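PDB 4RXT: sugar ABC transporter from Agrobacterium radiobacter, which binds arabinose in the cleft between its two lobes and, as a member of a sugar-binding family, probably delivers carbohydrate to an ABC-type importer. Local coordinates for residues Val11-Thr15 with Leu40-Glu45; Tyr18-Ala24 with Gln247-Gly253; Val48-Ile52 with Pro70-Leu76. One frame throughout, in Å; residues are numbered along the deposited sequence.

All three contacts involve the lobe built on the six-stranded parallel sheet. Contact 1 joins the ends of its neighbouring strands 9-11 and 39-41, and contact 3 lies about 11 Å away, centre to centre, between helix 48-60 and the loop after strand 66-68. Contact 2, about 13 Å from contact 1, packs helix 17-33 against helix 249-264, which follows strand 243-246 of the other sheet. Along the chain, contact 1 closes before contact 3 opens, whereas contact 3 is nested inside the long loop closed by contact 2. Contacts 1 and 2 both touch the arabinose; contact 3 touches contact 1, where T71 OG1 bonds E45 O, but not contact 2, whose centre is about 19 Å away.

Contact 1. Residues Val11-Thr15 with Leu40-Glu45. With ARA (alpha-L-arabinopyranose), chain B.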
# COMPACT_ATOMS: atom_id res chain seq x y z
N VAL A 11 -7.33 8.04 6.78
CA VAL A 11 -6.23 7.22 6.30
C VAL A 11 -5.75 6.27 7.39
O VAL A 11 -6.17 6.39 8.54
CB VAL A 11 -5.07 8.06 5.76
CG1 VAL A 11 -5.56 8.89 4.56
CG2 VAL A 11 -4.49 8.96 6.86
N LYS A 12 -4.91 5.30 7.02
CA LYS A 12 -4.41 4.33 8.03
C LYS A 12 -3.41 4.96 9.01
O LYS A 12 -3.29 4.52 10.14
CB LYS A 12 -3.72 3.13 7.36
CG LYS A 12 -4.58 2.31 6.42
CD LYS A 12 -3.88 1.03 6.04
CE LYS A 12 -4.66 0.20 5.04
NZ LYS A 12 -3.99 -1.12 4.86
N ASP A 13 -2.59 5.91 8.53
CA ASP A 13 -1.48 6.43 9.36
C ASP A 13 -1.02 7.76 8.77
O ASP A 13 -0.42 7.81 7.71
CB ASP A 13 -0.32 5.42 9.38
CG ASP A 13 0.91 5.91 10.22
OD1 ASP A 13 0.95 7.08 10.66
OD2 ASP A 13 1.87 5.13 10.40
N THR A 14 -1.32 8.83 9.49
CA THR A 14 -1.00 10.19 9.01
C THR A 14 0.49 10.53 8.96
O THR A 14 0.85 11.53 8.34
CB THR A 14 -1.70 11.26 9.89
OG1 THR A 14 -1.23 11.14 11.25
CG2 THR A 14 -3.23 11.12 9.82
N THR A 15 1.33 9.73 9.60
CA THR A 15 2.79 9.93 9.62
C THR A 15 3.54 9.28 8.46
O THR A 15 4.73 9.46 8.32
CB THR A 15 3.40 9.39 10.94
OG1 THR A 15 3.38 7.96 10.96
CG2 THR A 15 2.63 9.92 12.16
N LEU A 40 -8.12 12.99 8.52
CA LEU A 40 -8.26 12.19 9.73
C LEU A 40 -7.44 10.92 9.66
O LEU A 40 -7.12 10.42 8.58
CB LEU A 40 -9.72 11.83 9.98
CG LEU A 40 -10.74 12.98 10.01
CD1 LEU A 40 -12.13 12.45 10.31
CD2 LEU A 40 -10.34 14.08 11.00
N GLY A 41 -7.13 10.37 10.84
CA GLY A 41 -6.41 9.12 10.90
C GLY A 41 -5.56 8.98 12.17
O GLY A 41 -5.21 9.98 12.82
N ALA A 42 -5.30 7.73 12.54
CA ALA A 42 -4.41 7.40 13.62
C ALA A 42 -2.98 7.61 13.15
O ALA A 42 -2.73 8.00 12.00
CB ALA A 42 -4.66 5.96 14.11
N GLN A 43 -2.04 7.35 14.06
CA GLN A 43 -0.60 7.61 13.78
C GLN A 43 0.15 6.28 13.68
O GLN A 43 1.37 6.20 13.80
CB GLN A 43 -0.00 8.50 14.86
CG GLN A 43 -0.34 9.98 14.72
CD GLN A 43 -1.83 10.24 14.88
OE1 GLN A 43 -2.50 10.74 13.95
NE2 GLN A 43 -2.36 9.92 16.06
N ALA A 44 -0.61 5.20 13.45
CA ALA A 44 -0.02 3.90 13.20
C ALA A 44 -1.05 3.06 12.48
O ALA A 44 -2.21 3.06 12.86
CB ALA A 44 0.38 3.20 14.48
N GLU A 45 -0.61 2.30 11.47
CA GLU A 45 -1.51 1.35 10.76
C GLU A 45 -2.03 0.25 11.71
O GLU A 45 -3.11 -0.36 11.50
CB GLU A 45 -0.82 0.69 9.55
CG GLU A 45 -0.40 1.67 8.48
CD GLU A 45 -0.25 1.07 7.08
OE1 GLU A 45 -0.29 -0.16 6.91
OE2 GLU A 45 -0.04 1.90 6.18
C1 ARA B . 0.85 1.05 1.03
C2 ARA B . -0.41 0.17 1.10
C3 ARA B . -1.20 0.50 2.35
C4 ARA B . -0.31 0.45 3.61
C5 ARA B . 1.12 0.44 3.27
O1 ARA B . 1.55 0.13 0.20
O2 ARA B . -1.25 0.39 -0.04
O3 ARA B . -2.34 -0.36 2.41
O4 ARA B . -0.41 -0.78 4.32
O5 ARA B . 1.52 1.37 2.25
O HOH W 1 -6.48 5.55 11.08
O HOH W 2 -2.49 -1.89 6.98
O HOH W 3 3.54 4.76 12.43
O HOH W 4 4.32 7.49 13.78
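K12 crosses E45 at a slant, its CD 3.8 Å from the E45 carboxylate carbon, CD, while its CB rests on E45 CG. The lysine chain is extended beyond CG (chi2 -169°), which carries its ammonium to the sugar. There K12 NZ donates to arabinose O3 at 3.1 Å, and E45 OE1 accepts from the sugar's O4 at 2.7 Å. The two charged ends are 4.3 Å apart (K12 NZ to E45 OE1), beyond a salt bridge, but a water that accepts from K12 NZ also lies within bonding range of E45 OE1 and can donate to it. W19 NE1 bonds to E45 OE2, so each carboxylate oxygen has a partner.

Behind these ligand contacts the backbones follow the parallel α/β pattern of type I periplasmic binding proteins, in which loops at the C-terminal ends of the strands line the sugar cleft. V11 N donates to L40 O at 3.0 Å, and beyond the strands T14 N bonds to A42 O, also at 3.0 Å and nearly straight (165° at the hydrogen). A water that accepts from A42 N can also donate to V11 O. With D13 CG anti to its amide nitrogen (chi1 179°), the aspartate folds over its own loop as an Asx turn. D13 OD1 takes T15 N at 2.9 Å and T15 OG1 at 2.6 Å, both from the same face of the carboxylate. Across the contact, D13 OD2 and Q43 O share a bridging water.

Contact 2. Residues Tyr18-Ala24 with Gln247-Gly253; sequences YWQIVLA and QDPYRMG. With ARA (alpha-L-arabinopyranose), chain B.
Y18 is sandwiched between protein and sugar: P249 CB lies 3.6 Å above one face of its ring, offset toward the rim, and arabinose C1 sits 3.7 Å above the opposite face, over the centre. The proline contact is a CH-pi interaction. Close to the same ring, Q247 NE2 donates to arabinose O2 at 3.1 Å along an almost straight line, 170° at the hydrogen. Its amide plane is only 17° from that of the tyrosine ring.

D93 and D227, themselves sugar ligands, bond Y18 OH and Q247 NE2 respectively; one shell out, T107 OG1 bonds Q247 OE1, and M252 CE reaches to 3.3 Å from Y18 OH. P249 is also flanked by V22 CG2, tight at 3.5 Å from its CB, and by I21 CG2, 3.7 Å from its CG. Further along, G253 lets the backbones close in, G253 CA making a CA-H...O contact of 3.4 Å with V22 O. D248 supplies the N-cap, its OD1 accepting from R251 N.

The two short helical segments cross at -43° with axes 6.8 Å apart, a close helix pair at the cleft consistent with the aromatic-lined sugar site of a type I periplasmic binding protein.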
# COMPACT_ATOMS: atom_id res chain seq x y z
N TYR A 18 3.31 7.68 2.22
CA TYR A 18 2.30 7.19 1.31
C TYR A 18 0.93 7.83 1.58
O TYR A 18 0.26 8.31 0.66
CB TYR A 18 2.18 5.68 1.46
CG TYR A 18 1.13 5.09 0.56
CD1 TYR A 18 1.41 4.73 -0.76
CD2 TYR A 18 -0.17 4.83 1.03
CE1 TYR A 18 0.44 4.16 -1.58
CE2 TYR A 18 -1.13 4.28 0.20
CZ TYR A 18 -0.82 3.91 -1.09
OH TYR A 18 -1.77 3.35 -1.91
N TRP A 19 0.51 7.80 2.84
CA TRP A 19 -0.79 8.39 3.22
C TRP A 19 -0.82 9.89 3.07
O TRP A 19 -1.85 10.46 2.82
CB TRP A 19 -1.24 7.96 4.64
CG TRP A 19 -1.49 6.49 4.67
CD1 TRP A 19 -0.74 5.56 5.29
CD2 TRP A 19 -2.45 5.79 3.89
NE1 TRP A 19 -1.19 4.30 4.98
CE2 TRP A 19 -2.26 4.43 4.13
CE3 TRP A 19 -3.46 6.19 3.03
CZ2 TRP A 19 -3.03 3.48 3.54
CZ3 TRP A 19 -4.24 5.25 2.45
CH2 TRP A 19 -4.02 3.92 2.70
N GLN A 20 0.34 10.52 3.23
CA GLN A 20 0.45 11.97 2.97
C GLN A 20 0.20 12.31 1.49
O GLN A 20 -0.36 13.36 1.17
CB GLN A 20 1.78 12.51 3.46
CG GLN A 20 1.82 12.47 4.98
CD GLN A 20 3.21 12.53 5.59
OE1 GLN A 20 4.22 12.69 4.89
NE2 GLN A 20 3.28 12.35 6.92
N ILE A 21 0.55 11.40 0.60
CA ILE A 21 0.25 11.59 -0.84
C ILE A 21 -1.26 11.50 -1.04
O ILE A 21 -1.86 12.33 -1.69
CB ILE A 21 0.95 10.57 -1.76
CG1 ILE A 21 2.49 10.70 -1.68
CG2 ILE A 21 0.48 10.78 -3.21
CD1 ILE A 21 3.23 9.51 -2.28
N VAL A 22 -1.88 10.47 -0.46
CA VAL A 22 -3.36 10.33 -0.48
C VAL A 22 -4.03 11.60 0.04
O VAL A 22 -4.96 12.13 -0.58
CB VAL A 22 -3.83 9.12 0.34
CG1 VAL A 22 -5.36 9.06 0.40
CG2 VAL A 22 -3.24 7.84 -0.21
N LEU A 23 -3.55 12.12 1.17
CA LEU A 23 -4.13 13.33 1.77
C LEU A 23 -3.92 14.58 0.89
O LEU A 23 -4.81 15.40 0.79
CB LEU A 23 -3.56 13.57 3.18
CG LEU A 23 -3.97 12.59 4.27
CD1 LEU A 23 -3.23 12.94 5.55
CD2 LEU A 23 -5.48 12.55 4.47
N ALA A 24 -2.75 14.68 0.26
CA ALA A 24 -2.53 15.72 -0.70
C ALA A 24 -3.57 15.69 -1.87
O ALA A 24 -4.11 16.74 -2.29
CB ALA A 24 -1.09 15.68 -1.21
N GLN A 247 2.01 2.48 -6.88
CA GLN A 247 0.57 2.64 -6.97
C GLN A 247 0.25 4.09 -7.32
O GLN A 247 1.15 4.86 -7.62
CB GLN A 247 -0.02 2.31 -5.60
CG GLN A 247 0.32 0.93 -5.06
CD GLN A 247 -0.40 0.67 -3.75
OE1 GLN A 247 -1.59 0.29 -3.71
NE2 GLN A 247 0.29 0.94 -2.65
N ASP A 248 -1.03 4.47 -7.27
CA ASP A 248 -1.47 5.86 -7.49
C ASP A 248 -2.24 6.40 -6.28
O ASP A 248 -3.45 6.66 -6.36
CB ASP A 248 -2.28 6.03 -8.78
CG ASP A 248 -2.31 7.48 -9.29
OD1 ASP A 248 -1.91 8.40 -8.55
OD2 ASP A 248 -2.80 7.65 -10.43
N PRO A 249 -1.55 6.60 -5.15
CA PRO A 249 -2.22 7.10 -3.98
C PRO A 249 -2.83 8.50 -4.16
O PRO A 249 -3.88 8.76 -3.59
CB PRO A 249 -1.12 7.13 -2.90
CG PRO A 249 0.19 7.12 -3.67
CD PRO A 249 -0.16 6.23 -4.85
N TYR A 250 -2.17 9.38 -4.92
CA TYR A 250 -2.73 10.73 -5.16
C TYR A 250 -4.13 10.63 -5.76
O TYR A 250 -5.07 11.28 -5.30
CB TYR A 250 -1.82 11.55 -6.07
CG TYR A 250 -2.24 13.00 -6.18
CD1 TYR A 250 -1.75 13.92 -5.28
CD2 TYR A 250 -3.12 13.42 -7.17
CE1 TYR A 250 -2.09 15.28 -5.38
CE2 TYR A 250 -3.50 14.75 -7.28
CZ TYR A 250 -2.99 15.68 -6.39
OH TYR A 250 -3.36 17.00 -6.53
N ARG A 251 -4.27 9.76 -6.77
CA ARG A 251 -5.58 9.57 -7.40
C ARG A 251 -6.60 8.96 -6.45
O ARG A 251 -7.75 9.35 -6.47
CB ARG A 251 -5.46 8.73 -8.67
CG ARG A 251 -6.79 8.44 -9.33
CD ARG A 251 -6.65 7.54 -10.51
NE ARG A 251 -7.94 7.34 -11.14
CZ ARG A 251 -8.16 6.45 -12.11
NH1 ARG A 251 -7.17 5.68 -12.55
NH2 ARG A 251 -9.36 6.35 -12.64
N MET A 252 -6.18 7.98 -5.64
CA MET A 252 -7.08 7.42 -4.63
C MET A 252 -7.68 8.54 -3.74
O MET A 252 -8.89 8.55 -3.46
CB MET A 252 -6.41 6.32 -3.78
CG MET A 252 -6.12 5.00 -4.49
SD MET A 252 -5.24 3.88 -3.31
CE MET A 252 -3.91 3.29 -4.38
N GLY A 253 -6.85 9.49 -3.32
CA GLY A 253 -7.32 10.62 -2.52
C GLY A 253 -8.21 11.57 -3.30
O GLY A 253 -9.31 11.93 -2.85
C1 ARA B . 0.85 1.05 1.03
C2 ARA B . -0.41 0.17 1.10
C3 ARA B . -1.20 0.50 2.35
C4 ARA B . -0.31 0.45 3.61
C5 ARA B . 1.12 0.44 3.27
O1 ARA B . 1.55 0.13 0.20
O2 ARA B . -1.25 0.39 -0.04
O3 ARA B . -2.34 -0.36 2.41
O4 ARA B . -0.41 -0.78 4.32
O5 ARA B . 1.52 1.37 2.25

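Contact 3. Residues Val48-Ile52 with Pro70-Leu76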
# COMPACT_ATOMS: atom_id res chain seq x y z
N VAL A 48 -5.80 -0.13 15.15
CA VAL A 48 -7.07 -0.40 14.51
C VAL A 48 -8.21 0.24 15.30
O VAL A 48 -9.12 0.83 14.73
CB VAL A 48 -7.26 -1.91 14.40
CG1 VAL A 48 -8.59 -2.25 13.75
CG2 VAL A 48 -6.14 -2.54 13.60
N ASN A 49 -8.13 0.13 16.62
CA ASN A 49 -9.12 0.75 17.50
C ASN A 49 -9.16 2.26 17.24
O ASN A 49 -10.23 2.86 17.22
CB ASN A 49 -8.77 0.51 18.98
CG ASN A 49 -9.86 0.95 19.93
OD1 ASN A 49 -11.04 0.69 19.71
ND2 ASN A 49 -9.47 1.57 21.01
N GLY A 50 -7.97 2.84 17.03
CA GLY A 50 -7.84 4.25 16.78
C GLY A 50 -8.62 4.63 15.55
O GLY A 50 -9.35 5.63 15.55
N GLN A 51 -8.48 3.85 14.50
CA GLN A 51 -9.24 4.14 13.28
C GLN A 51 -10.75 3.97 13.49
O GLN A 51 -11.54 4.76 13.00
CB GLN A 51 -8.76 3.27 12.11
CG GLN A 51 -9.32 3.81 10.81
CD GLN A 51 -8.98 2.98 9.59
OE1 GLN A 51 -9.32 1.82 9.51
NE2 GLN A 51 -8.32 3.60 8.63
N ILE A 52 -11.14 2.91 14.19
CA ILE A 52 -12.56 2.68 14.44
C ILE A 52 -13.18 3.87 15.22
O ILE A 52 -14.26 4.35 14.88
CB ILE A 52 -12.77 1.34 15.16
CG1 ILE A 52 -12.39 0.17 14.24
CG2 ILE A 52 -14.24 1.18 15.57
CD1 ILE A 52 -12.33 -1.16 14.97
N PRO A 70 -9.59 1.33 5.01
CA PRO A 70 -9.70 0.47 6.18
C PRO A 70 -8.38 -0.18 6.55
O PRO A 70 -7.77 -0.85 5.73
CB PRO A 70 -10.73 -0.57 5.77
CG PRO A 70 -11.49 0.02 4.64
CD PRO A 70 -10.54 0.97 3.94
N THR A 71 -7.98 -0.04 7.81
CA THR A 71 -6.67 -0.49 8.21
C THR A 71 -6.52 -2.00 8.38
O THR A 71 -5.46 -2.55 8.15
CB THR A 71 -6.16 0.32 9.41
OG1 THR A 71 -4.72 0.21 9.45
CG2 THR A 71 -6.80 -0.15 10.69
N GLU A 72 -7.61 -2.69 8.74
CA GLU A 72 -7.57 -4.13 8.97
C GLU A 72 -8.91 -4.62 8.37
O GLU A 72 -9.96 -4.02 8.59
CB GLU A 72 -7.46 -4.40 10.50
CG GLU A 72 -6.80 -5.72 10.95
CD GLU A 72 -7.74 -6.91 11.15
OE1 GLU A 72 -8.96 -6.77 11.07
OE2 GLU A 72 -7.23 -8.02 11.38
N PHE A 73 -8.84 -5.71 7.60
CA PHE A 73 -9.97 -6.20 6.81
C PHE A 73 -11.18 -6.64 7.65
O PHE A 73 -12.29 -6.16 7.44
CB PHE A 73 -9.49 -7.39 5.92
CG PHE A 73 -10.57 -8.00 5.09
CD1 PHE A 73 -10.88 -7.49 3.86
CD2 PHE A 73 -11.28 -9.11 5.56
CE1 PHE A 73 -11.90 -8.06 3.09
CE2 PHE A 73 -12.30 -9.68 4.80
CZ PHE A 73 -12.61 -9.16 3.56
N LYS A 74 -10.95 -7.57 8.57
CA LYS A 74 -12.06 -8.09 9.37
C LYS A 74 -12.58 -7.04 10.35
O LYS A 74 -13.78 -6.77 10.42
CB LYS A 74 -11.67 -9.37 10.14
CG LYS A 74 -12.83 -10.17 10.74
CD LYS A 74 -12.44 -11.65 10.82
CE LYS A 74 -13.61 -12.59 11.08
NZ LYS A 74 -13.21 -13.80 11.88
N ALA A 75 -11.68 -6.39 11.08
CA ALA A 75 -12.09 -5.48 12.18
C ALA A 75 -12.89 -4.24 11.71
O ALA A 75 -13.66 -3.66 12.47
CB ALA A 75 -10.89 -5.02 12.98
N LEU A 76 -12.68 -3.82 10.47
CA LEU A 76 -13.37 -2.66 9.94
C LEU A 76 -14.72 -3.00 9.28
O LEU A 76 -15.46 -2.11 8.94
CB LEU A 76 -12.45 -1.81 9.01
CG LEU A 76 -11.64 -0.66 9.66
CD1 LEU A 76 -12.52 0.52 10.12
CD2 LEU A 76 -10.78 -1.21 10.80
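Two torsions set the reach of Q51: CG stands anti to the backbone nitrogen (chi1 -166°), and the chain stays extended at the next bond (chi2 -176°), delivering the amide to the start of the opposing loop. There Q51 OE1 accepts from T71 N at 2.9 Å, with 154° at the hydrogen; the donor approaches well off the C=O axis and somewhat tilted from the carbonyl plane. The same oxygen is flanked by carbon, L76 CG lying 3.4 Å from Q51 OE1. Because Q51 NE2 in turn donates to S69 O, both ends of the amide are used, which restricts its rotation.

Next to this polar grip is an apolar patch. The loop curves round the two methyls of V48: CG1 meets A75 CB at 3.7 Å and L76 CD2 at 3.8 Å, while V48 CG2 touches T71 CG2, also at 3.8 Å, and E72 CB. One helical turn on, the I52 side chain slides past that of L76 in the opposite direction, I52 CG1 4.0 Å from L76 CD2. The loop is braced internally as well, since E72 OE1 accepts from A75 N at 2.7 Å.

T71 OG1 bonds to E45 O, linking this loop to the sugar-binding one. Helix 48-60 connects edge strand 39-41 to strand 66-68 across the intervening strand 9-11, so the contact packs the first turn of this beta-alpha-beta crossover helix against the loop leading from strand 66-68 to helix 77-84.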